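Local structure of putative iron-uptake ABC transport system,periplasmic iron-binding protein (Campylobacter jejuni, 3E13) at residues Glu39-Leu44 and Ile61-Glu66; Ala153-Lys158 and Asp227-His232; Tyr271-Arg276 and Gly289-Asp294. The protein binds a ferric ion, probably to hand it over in the periplasm to an ABC transporter that imports iron. All blocks are in the same frame, centred on the assembly; numbering follows the deposited sequence.

Contact 1: Glu39-Leu44 and Ile61-Glu66; sequences ELIKRL and ISNLTE
Ile41 reaches with its terminal methyl from helix 37-47 to helix 61-69, and the two segments touch through that one carbon. Both helices belong to the periplasmic-binding-protein fold, in which helices flank a central sheet; between them in the chain runs strand 55-58, on which Ile41 also rests through Phe56. The closest backbones, at Ile41 and Asn63, keep their CA atoms 8.0 Å apart, and the gap is spanned by Ile41, which meets a backbone carbonyl and a carboxylate. CG1 of Ile41 lies beside the backbone N (chi1 -68°) and the chain then extends, carrying CD1 across. There it sits 3.8 Å from the carbonyl O of Asn63 and 3.7 Å from OE2 of Glu66, packed against polar atoms without bonding to them. The side chains of Ile41 and Glu66 cross at about a right angle, the methyl meeting the carboxylate at a single oxygen.

The tight side is the inner one: Ile41 and Asn63 are buried, and Ile41 is backed by Leu70, while Asn63 lies against Thr58. Glu66 remains partly exposed, and the exposed Glu39 and Arg43 form salt bridges with Lys36 and Glu47. Asn63 lies about 7 Å, side chain to side chain, from the iron ligand Tyr143, which places this contact near the metal cleft but outside its first shell. The carboxylate that Ile41 touches is held from within its own helix: Asn63 ND2 donates to Glu66 OE2 at 3.0 Å, with the acceptor in the amide plane and met nearly along its C-O axis.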
loop_
_atom_site.group_PDB
_atom_site.type_symbol
_atom_site.label_atom_id
_atom_site.label_comp_id
_atom_site.label_asym_id
_atom_site.label_seq_id
_atom_site.Cartn_x
_atom_site.Cartn_y
_atom_site.Cartn_z
ATOM N N GLU A 39 -6.663 -8.818 10.884
ATOM C CA GLU A 39 -7.886 -8.992 11.680
ATOM C C GLU A 39 -9.047 -9.320 10.743
ATOM O O GLU A 39 -9.829 -10.198 11.019
ATOM C CB GLU A 39 -8.182 -7.760 12.523
ATOM C CG GLU A 39 -7.053 -7.470 13.505
ATOM C CD GLU A 39 -7.362 -6.532 14.655
ATOM O OE1 GLU A 39 -8.525 -6.083 14.824
ATOM O OE2 GLU A 39 -6.382 -6.224 15.398
ATOM N N LEU A 40 -9.143 -8.610 9.606
ATOM C CA LEU A 40 -10.203 -8.864 8.650
ATOM C C LEU A 40 -10.103 -10.214 7.974
ATOM O O LEU A 40 -11.122 -10.845 7.722
ATOM C CB LEU A 40 -10.228 -7.757 7.583
ATOM C CG LEU A 40 -10.586 -6.343 8.078
ATOM C CD1 LEU A 40 -10.461 -5.342 6.954
ATOM C CD2 LEU A 40 -11.959 -6.306 8.684
ATOM N N ILE A 41 -8.892 -10.644 7.623
ATOM C CA ILE A 41 -8.712 -11.949 7.000
ATOM C C ILE A 41 -9.074 -13.072 7.991
ATOM O O ILE A 41 -9.742 -14.000 7.618
ATOM C CB ILE A 41 -7.302 -12.101 6.484
ATOM C CG1 ILE A 41 -7.116 -11.143 5.304
ATOM C CG2 ILE A 41 -7.007 -13.490 6.084
ATOM C CD1 ILE A 41 -5.695 -10.983 4.869
ATOM N N LYS A 42 -8.659 -12.912 9.225
ATOM C CA LYS A 42 -9.004 -13.899 10.258
ATOM C C LYS A 42 -10.518 -13.954 10.434
ATOM O O LYS A 42 -11.137 -15.044 10.498
ATOM C CB LYS A 42 -8.323 -13.531 11.562
ATOM C CG LYS A 42 -8.600 -14.498 12.701
ATOM C CD LYS A 42 -7.500 -14.445 13.784
ATOM C CE LYS A 42 -6.904 -15.848 14.018
ATOM N NZ LYS A 42 -7.936 -16.935 13.894
ATOM N N ARG A 43 -11.125 -12.769 10.500
ATOM C CA ARG A 43 -12.566 -12.676 10.620
ATOM C C ARG A 43 -13.295 -13.309 9.438
ATOM O O ARG A 43 -14.276 -14.045 9.595
ATOM C CB ARG A 43 -12.932 -11.215 10.755
ATOM C CG ARG A 43 -14.329 -10.895 10.900
ATOM C CD ARG A 43 -14.527 -9.459 11.418
ATOM N NE ARG A 43 -15.926 -9.120 11.392
ATOM C CZ ARG A 43 -16.428 -7.942 11.698
ATOM N NH1 ARG A 43 -15.653 -6.947 12.061
ATOM N NH2 ARG A 43 -17.719 -7.779 11.632
ATOM N N LEU A 44 -12.876 -12.984 8.209
ATOM C CA LEU A 44 -13.469 -13.642 7.068
ATOM C C LEU A 44 -13.360 -15.171 7.094
ATOM O O LEU A 44 -14.284 -15.875 6.670
ATOM C CB LEU A 44 -12.862 -13.099 5.776
ATOM C CG LEU A 44 -13.294 -11.680 5.383
ATOM C CD1 LEU A 44 -12.344 -11.121 4.304
ATOM C CD2 LEU A 44 -14.723 -11.699 4.902
ATOM N N ILE A 61 -1.198 -5.677 -2.063
ATOM C CA ILE A 61 -1.382 -6.859 -2.928
ATOM C C ILE A 61 -1.417 -8.154 -2.112
ATOM O O ILE A 61 -2.268 -9.008 -2.361
ATOM C CB ILE A 61 -0.307 -6.979 -4.065
ATOM C CG1 ILE A 61 -0.525 -8.251 -4.915
ATOM C CG2 ILE A 61 1.147 -6.942 -3.516
ATOM C CD1 ILE A 61 -1.895 -8.409 -5.542
ATOM N N SER A 62 -0.490 -8.285 -1.171
ATOM C CA SER A 62 -0.325 -9.597 -0.547
ATOM C C SER A 62 -1.530 -9.992 0.296
ATOM O O SER A 62 -1.917 -11.160 0.316
ATOM C CB SER A 62 0.992 -9.686 0.257
ATOM O OG SER A 62 2.113 -9.419 -0.601
ATOM N N ASN A 63 -2.170 -9.020 0.912
ATOM C CA ASN A 63 -3.405 -9.256 1.640
ATOM C C ASN A 63 -4.523 -9.806 0.740
ATOM O O ASN A 63 -5.298 -10.628 1.145
ATOM C CB ASN A 63 -3.915 -8.004 2.317
ATOM C CG ASN A 63 -3.010 -7.499 3.422
ATOM O OD1 ASN A 63 -2.966 -6.300 3.724
ATOM N ND2 ASN A 63 -2.320 -8.457 4.133
ATOM N N LEU A 64 -4.636 -9.288 -0.482
ATOM C CA LEU A 64 -5.584 -9.821 -1.434
ATOM C C LEU A 64 -5.243 -11.243 -1.797
ATOM O O LEU A 64 -6.129 -12.071 -1.874
ATOM C CB LEU A 64 -5.604 -8.963 -2.725
ATOM C CG LEU A 64 -6.197 -7.590 -2.454
ATOM C CD1 LEU A 64 -5.719 -6.645 -3.562
ATOM C CD2 LEU A 64 -7.739 -7.594 -2.380
ATOM N N THR A 65 -3.971 -11.522 -2.095
ATOM C CA THR A 65 -3.598 -12.893 -2.460
ATOM C C THR A 65 -3.760 -13.857 -1.279
ATOM O O THR A 65 -4.102 -15.040 -1.471
ATOM C CB THR A 65 -2.203 -12.968 -3.051
ATOM O OG1 THR A 65 -1.265 -12.525 -2.090
ATOM C CG2 THR A 65 -2.036 -12.005 -4.131
ATOM N N GLU A 66 -3.477 -13.396 -0.087
ATOM C CA GLU A 66 -3.691 -14.239 1.125
ATOM C C GLU A 66 -5.161 -14.624 1.196
ATOM O O GLU A 66 -5.498 -15.795 1.420
ATOM C CB GLU A 66 -3.332 -13.511 2.425
ATOM C CG GLU A 66 -1.856 -13.357 2.690
ATOM C CD GLU A 66 -1.529 -12.535 3.911
ATOM O OE1 GLU A 66 -0.704 -13.047 4.730
ATOM O OE2 GLU A 66 -2.060 -11.396 4.103
#

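Contact 2: Ala153-Lys158 and Asp227-His232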
loop_
_atom_site.group_PDB
_atom_site.type_symbol
_atom_site.label_atom_id
_atom_site.label_comp_id
_atom_site.label_asym_id
_atom_site.label_seq_id
_atom_site.Cartn_x
_atom_site.Cartn_y
_atom_site.Cartn_z
ATOM N N ALA A 153 11.681 -11.968 -4.018
ATOM C CA ALA A 153 11.378 -12.262 -5.405
ATOM C C ALA A 153 12.504 -11.786 -6.353
ATOM O O ALA A 153 12.821 -12.477 -7.345
ATOM C CB ALA A 153 10.049 -11.645 -5.800
ATOM N N ASN A 154 13.123 -10.656 -6.034
ATOM C CA ASN A 154 14.107 -10.061 -6.915
ATOM C C ASN A 154 15.537 -10.598 -6.640
ATOM O O ASN A 154 16.272 -10.923 -7.593
ATOM C CB ASN A 154 14.111 -8.547 -6.792
ATOM C CG ASN A 154 13.078 -7.904 -7.646
ATOM O OD1 ASN A 154 13.022 -8.164 -8.880
ATOM N ND2 ASN A 154 12.220 -7.079 -7.040
ATOM N N ASP A 155 15.897 -10.757 -5.370
ATOM C CA ASP A 155 17.282 -10.973 -4.962
ATOM C C ASP A 155 17.487 -12.271 -4.203
ATOM O O ASP A 155 18.636 -12.569 -3.876
ATOM C CB ASP A 155 17.799 -9.809 -4.119
ATOM C CG ASP A 155 17.813 -8.481 -4.877
ATOM O OD1 ASP A 155 17.901 -8.450 -6.117
ATOM O OD2 ASP A 155 17.697 -7.404 -4.298
ATOM N N GLY A 156 16.414 -13.023 -3.899
ATOM C CA GLY A 156 16.554 -14.311 -3.212
ATOM C C GLY A 156 16.391 -14.217 -1.712
ATOM O O GLY A 156 16.516 -13.115 -1.103
ATOM N N ASN A 157 16.185 -15.360 -1.067
ATOM C CA ASN A 157 15.920 -15.359 0.366
ATOM C C ASN A 157 17.119 -15.111 1.288
ATOM O O ASN A 157 16.929 -14.721 2.431
ATOM C CB ASN A 157 15.100 -16.605 0.794
ATOM C CG ASN A 157 15.795 -17.947 0.535
ATOM O OD1 ASN A 157 15.141 -19.018 0.614
ATOM N ND2 ASN A 157 17.041 -17.919 0.202
ATOM N N LYS A 158 18.343 -15.264 0.792
ATOM C CA LYS A 158 19.495 -14.970 1.639
ATOM C C LYS A 158 19.768 -13.495 1.652
ATOM O O LYS A 158 20.043 -12.914 2.719
ATOM C CB LYS A 158 20.744 -15.811 1.245
ATOM C CG LYS A 158 20.531 -17.315 1.438
ATOM C CD LYS A 158 21.775 -18.108 1.127
ATOM C CE LYS A 158 21.585 -19.557 1.332
ATOM N NZ LYS A 158 21.187 -19.892 2.779
ATOM N N ASP A 227 19.056 3.062 -10.600
ATOM C CA ASP A 227 20.166 2.618 -11.461
ATOM C C ASP A 227 19.983 1.194 -11.955
ATOM O O ASP A 227 20.797 0.708 -12.763
ATOM C CB ASP A 227 21.522 2.743 -10.751
ATOM C CG ASP A 227 21.823 4.145 -10.263
ATOM O OD1 ASP A 227 21.665 5.076 -11.052
ATOM O OD2 ASP A 227 22.227 4.372 -9.084
ATOM N N ASN A 228 18.924 0.502 -11.496
ATOM C CA ASN A 228 18.770 -0.899 -11.833
ATOM C C ASN A 228 17.283 -1.221 -12.045
ATOM O O ASN A 228 16.699 -0.740 -13.008
ATOM C CB ASN A 228 19.527 -1.804 -10.834
ATOM C CG ASN A 228 19.309 -1.415 -9.369
ATOM O OD1 ASN A 228 20.132 -0.694 -8.734
ATOM N ND2 ASN A 228 18.263 -1.968 -8.805
ATOM N N ARG A 229 16.659 -1.962 -11.130
ATOM C CA ARG A 229 15.333 -2.511 -11.362
ATOM C C ARG A 229 14.156 -1.561 -11.157
ATOM O O ARG A 229 13.045 -1.841 -11.629
ATOM C CB ARG A 229 15.162 -3.771 -10.503
ATOM C CG ARG A 229 15.063 -3.569 -8.999
ATOM C CD ARG A 229 14.651 -4.799 -8.276
ATOM N NE ARG A 229 14.493 -4.671 -6.833
ATOM C CZ ARG A 229 15.317 -5.104 -5.914
ATOM N NH1 ARG A 229 16.494 -5.630 -6.247
ATOM N NH2 ARG A 229 14.957 -5.037 -4.634
ATOM N N GLY A 230 14.392 -0.429 -10.489
ATOM C CA GLY A 230 13.358 0.538 -10.165
ATOM C C GLY A 230 12.671 0.283 -8.834
ATOM O O GLY A 230 12.930 -0.699 -8.104
ATOM N N THR A 231 11.773 1.212 -8.537
ATOM C CA THR A 231 11.188 1.349 -7.219
ATOM C C THR A 231 10.031 0.357 -7.026
ATOM O O THR A 231 9.250 0.053 -7.932
ATOM C CB THR A 231 10.712 2.837 -7.125
ATOM O OG1 THR A 231 11.865 3.722 -7.073
ATOM C CG2 THR A 231 9.842 3.072 -5.861
ATOM N N HIS A 232 9.883 -0.089 -5.773
ATOM C CA HIS A 232 8.789 -0.947 -5.346
ATOM C C HIS A 232 7.425 -0.265 -5.446
ATOM O O HIS A 232 7.206 0.772 -4.873
ATOM C CB HIS A 232 9.013 -1.391 -3.902
ATOM C CG HIS A 232 7.983 -2.354 -3.401
ATOM N ND1 HIS A 232 7.083 -2.068 -2.380
ATOM C CD2 HIS A 232 7.703 -3.602 -3.810
ATOM C CE1 HIS A 232 6.325 -3.138 -2.167
ATOM N NE2 HIS A 232 6.692 -4.085 -3.007
HETATM O O HOH W 1 12.148 -4.904 -4.530
HETATM O O HOH W 2 17.266 -5.566 -2.704
#
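The guanidinium of Arg229 has Asn154 over one face: CB covers its centre, 3.7 Å above the plane, and the amide, stacked at 20° to it, lies over the NE and CD side, with Asn154 CG 3.5 Å from Arg229 CD. Asp155 OD2 lies at the edge, and water 2 sits there in the plane. This is a salt bridge backed by an amide-guanidinium stack, at the surface of a periplasmic-binding-protein fold. It joins the C-terminal end of helix 142-155 to the loop between strands 219-222 and 233-241. Asn154 ND2 and Arg229 NE approach to 3.3 Å, but both are donors, so the pair is a stacking neighbour and no bond. The amide finds its acceptor elsewhere, in Asp294, whose carboxylate also forms a long, weak ion pair with Arg229.

Arg229 starts with CG between the backbone N and the carbonyl carbon and then runs extended to NE, which lays the guanidinium along the Asn154 side chain and points NH1 at Asp155. Arg229 NH1 donates to Asp155 OD2 at 2.9 Å with an N-H...O angle of 149°. The nitrogen comes to the syn side, out of the carboxylate plane, and the two planes stand 62° apart, so the groups do not form a flat two-pronged pair. Just beyond Asp155, Gly156, with positive phi, is the first residue to leave helical angles and takes the N-cap position of helix 157-170.

Two waters take NH2. Water 2 accepts from Arg229 NH2 at 3.1 Å. Water 1 accepts from Arg229 NH2 at 2.8 Å and, weakly, from Asn154 ND2.

Contact 3: Tyr271-Arg276 and Gly289-Asp294; sequences YEFPIR and GTFKED
Phe273 meets Phe291 across a gap that their backbones leave wide, the nearest CA pair, Phe273 and Thr290, being 12.0 Å apart. Along the first segment, Tyr271 comes just after a helix, its phi positive, and packs on the iron ligand Tyr199. Glu272 follows with a carboxylate shared among Arg10, Arg102 and Thr100. Phe273 belongs to the short, weakly bonded strand about 273-274, which pairs antiparallel with strand 97-109 of the periplasmic-binding-protein fold, and its side chain is the one that reaches over. CG lies beside the backbone N, and the ring's outer atoms CE1 and CZ come nearest the loop 289-294. Pro274 then packs back on helix 260-268, Ile275 leans on Ala98 and Lys101, and Arg276 pairs with Asp278.

From the other side comes Phe291, its CG between the backbone N and the carbonyl carbon (chi1 63°), which aims the ring back at Phe273. CZ of Phe273 lies 3.8 Å from CE2 of Phe291 and 3.9 Å from its CZ, near the plane of the Phe291 ring. Centroids are 5.8 Å apart and the planes are inclined by 44°, an oblique pair. The carbonyl O of Gly289 also sits at the edge of the Phe291 ring, in its plane.

The Phe273 side chain is about 7 Å from that of Tyr199 and about 12 Å from the iron, so the pair lies near the metal site without binding it. The contact is purely apolar: no polar bond between the two segments sets the ring angle, which probably follows from packing.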
loop_
_atom_site.group_PDB
_atom_site.type_symbol
_atom_site.label_atom_id
_atom_site.label_comp_id
_atom_site.label_asym_id
_atom_site.label_seq_id
_atom_site.Cartn_x
_atom_site.Cartn_y
_atom_site.Cartn_z
ATOM N N TYR A 271 -3.721 11.370 -2.923
ATOM C CA TYR A 271 -2.370 11.455 -3.422
ATOM C C TYR A 271 -1.764 10.148 -3.897
ATOM O O TYR A 271 -0.563 10.044 -3.985
ATOM C CB TYR A 271 -1.486 12.213 -2.396
ATOM C CG TYR A 271 -2.184 13.537 -2.086
ATOM C CD1 TYR A 271 -2.192 14.571 -3.014
ATOM C CD2 TYR A 271 -2.977 13.677 -0.960
ATOM C CE1 TYR A 271 -2.896 15.713 -2.767
ATOM C CE2 TYR A 271 -3.653 14.824 -0.700
ATOM C CZ TYR A 271 -3.613 15.844 -1.613
ATOM O OH TYR A 271 -4.341 17.009 -1.405
ATOM N N GLU A 272 -2.636 9.222 -4.280
ATOM C CA GLU A 272 -2.208 7.943 -4.845
ATOM C C GLU A 272 -2.098 8.068 -6.344
ATOM O O GLU A 272 -2.513 9.079 -6.927
ATOM C CB GLU A 272 -3.158 6.827 -4.465
ATOM C CG GLU A 272 -3.258 6.585 -2.956
ATOM C CD GLU A 272 -4.316 5.570 -2.591
ATOM O OE1 GLU A 272 -5.459 5.991 -2.323
ATOM O OE2 GLU A 272 -3.980 4.372 -2.575
ATOM N N PHE A 273 -1.494 7.069 -6.972
ATOM C CA PHE A 273 -1.445 6.992 -8.453
ATOM C C PHE A 273 -2.686 6.265 -8.943
ATOM O O PHE A 273 -2.977 5.138 -8.514
ATOM C CB PHE A 273 -0.188 6.257 -8.943
ATOM C CG PHE A 273 1.111 6.868 -8.484
ATOM C CD1 PHE A 273 1.900 6.216 -7.581
ATOM C CD2 PHE A 273 1.575 8.050 -9.035
ATOM C CE1 PHE A 273 3.116 6.802 -7.153
ATOM C CE2 PHE A 273 2.778 8.620 -8.603
ATOM C CZ PHE A 273 3.529 7.967 -7.681
ATOM N N PRO A 274 -3.423 6.839 -9.896
ATOM C CA PRO A 274 -4.569 6.126 -10.484
ATOM C C PRO A 274 -4.157 4.887 -11.240
ATOM O O PRO A 274 -3.047 4.818 -11.807
ATOM C CB PRO A 274 -5.138 7.121 -11.493
ATOM C CG PRO A 274 -3.973 8.006 -11.827
ATOM C CD PRO A 274 -3.178 8.135 -10.560
ATOM N N ILE A 275 -5.078 3.933 -11.337
ATOM C CA ILE A 275 -4.893 2.797 -12.237
ATOM C C ILE A 275 -5.215 3.206 -13.667
ATOM O O ILE A 275 -4.508 2.809 -14.586
ATOM C CB ILE A 275 -5.772 1.632 -11.789
ATOM C CG1 ILE A 275 -5.286 1.171 -10.434
ATOM C CG2 ILE A 275 -5.788 0.496 -12.822
ATOM C CD1 ILE A 275 -3.935 0.550 -10.379
ATOM N N ARG A 276 -6.247 3.997 -13.857
ATOM C CA ARG A 276 -6.632 4.384 -15.212
ATOM C C ARG A 276 -5.557 5.231 -15.822
ATOM O O ARG A 276 -4.976 6.106 -15.148
ATOM C CB ARG A 276 -7.919 5.203 -15.190
ATOM C CG ARG A 276 -9.161 4.545 -14.754
ATOM C CD ARG A 276 -10.346 5.470 -14.768
ATOM N NE ARG A 276 -10.711 5.858 -16.150
ATOM C CZ ARG A 276 -11.844 5.537 -16.783
ATOM N NH1 ARG A 276 -12.777 4.794 -16.207
ATOM N NH2 ARG A 276 -12.027 5.998 -18.034
ATOM N N GLY A 289 7.790 13.666 -8.673
ATOM C CA GLY A 289 8.756 13.477 -9.740
ATOM C C GLY A 289 8.515 12.211 -10.544
ATOM O O GLY A 289 7.701 11.375 -10.181
ATOM N N THR A 290 9.220 12.081 -11.664
ATOM C CA THR A 290 9.129 10.882 -12.484
ATOM C C THR A 290 10.178 9.885 -11.953
ATOM O O THR A 290 11.179 10.257 -11.287
ATOM C CB THR A 290 9.377 11.186 -13.961
ATOM O OG1 THR A 290 10.599 11.912 -14.090
ATOM C CG2 THR A 290 8.252 12.076 -14.508
ATOM N N PHE A 291 9.929 8.611 -12.169
ATOM C CA PHE A 291 10.805 7.564 -11.668
ATOM C C PHE A 291 10.594 6.244 -12.398
ATOM O O PHE A 291 9.530 6.015 -12.966
ATOM C CB PHE A 291 10.599 7.346 -10.165
ATOM C CG PHE A 291 9.218 6.881 -9.790
ATOM C CD1 PHE A 291 9.002 5.590 -9.357
ATOM C CD2 PHE A 291 8.146 7.788 -9.754
ATOM C CE1 PHE A 291 7.751 5.171 -9.002
ATOM C CE2 PHE A 291 6.882 7.368 -9.396
ATOM C CZ PHE A 291 6.704 6.046 -8.993
ATOM N N LYS A 292 11.621 5.400 -12.365
ATOM C CA LYS A 292 11.544 4.029 -12.876
ATOM C C LYS A 292 10.871 3.146 -11.854
ATOM O O LYS A 292 11.254 3.173 -10.713
ATOM C CB LYS A 292 12.950 3.489 -13.091
ATOM C CG LYS A 292 13.606 4.061 -14.332
ATOM C CD LYS A 292 15.060 3.560 -14.560
ATOM C CE LYS A 292 15.383 2.110 -14.268
ATOM N NZ LYS A 292 16.859 1.829 -14.452
ATOM N N GLU A 293 9.913 2.354 -12.312
ATOM C CA GLU A 293 9.167 1.397 -11.480
ATOM C C GLU A 293 9.659 -0.022 -11.706
ATOM O O GLU A 293 9.993 -0.417 -12.818
ATOM C CB GLU A 293 7.684 1.390 -11.864
ATOM C CG GLU A 293 7.016 2.709 -11.665
ATOM C CD GLU A 293 5.561 2.725 -12.105
ATOM O OE1 GLU A 293 4.971 1.651 -12.420
ATOM O OE2 GLU A 293 5.024 3.836 -12.092
ATOM N N ASP A 294 9.690 -0.818 -10.643
ATOM C CA ASP A 294 9.979 -2.205 -10.786
ATOM C C ASP A 294 8.905 -2.822 -11.706
ATOM O O ASP A 294 7.678 -2.556 -11.546
ATOM C CB ASP A 294 9.933 -2.864 -9.401
ATOM C CG ASP A 294 10.504 -4.256 -9.374
ATOM O OD1 ASP A 294 10.911 -4.690 -8.226
ATOM O OD2 ASP A 294 10.591 -4.978 -10.392
#

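In the fold
Contact 1 is the buried one, a methyl of one helix set against polar atoms of the other; contacts 2 and 3 lie at the surface, the first ionic and hydrated, the second aromatic. Contacts 1 and 3 sit on opposite sides of the chain's centre, 25 Å apart between centres, and each has a residue whose side chain is about 7 Å from that of an iron-binding tyrosine, whereas contact 2 is away from the site. Contacts 2 and 3 touch: loops 227-232 and 289-294 run together, with probable hydrogen bonds from Asp294 N to Thr231 O and from Lys292 NZ to Asn228 O. Ala103 of strand 97-109 touches both Thr231 and Phe291.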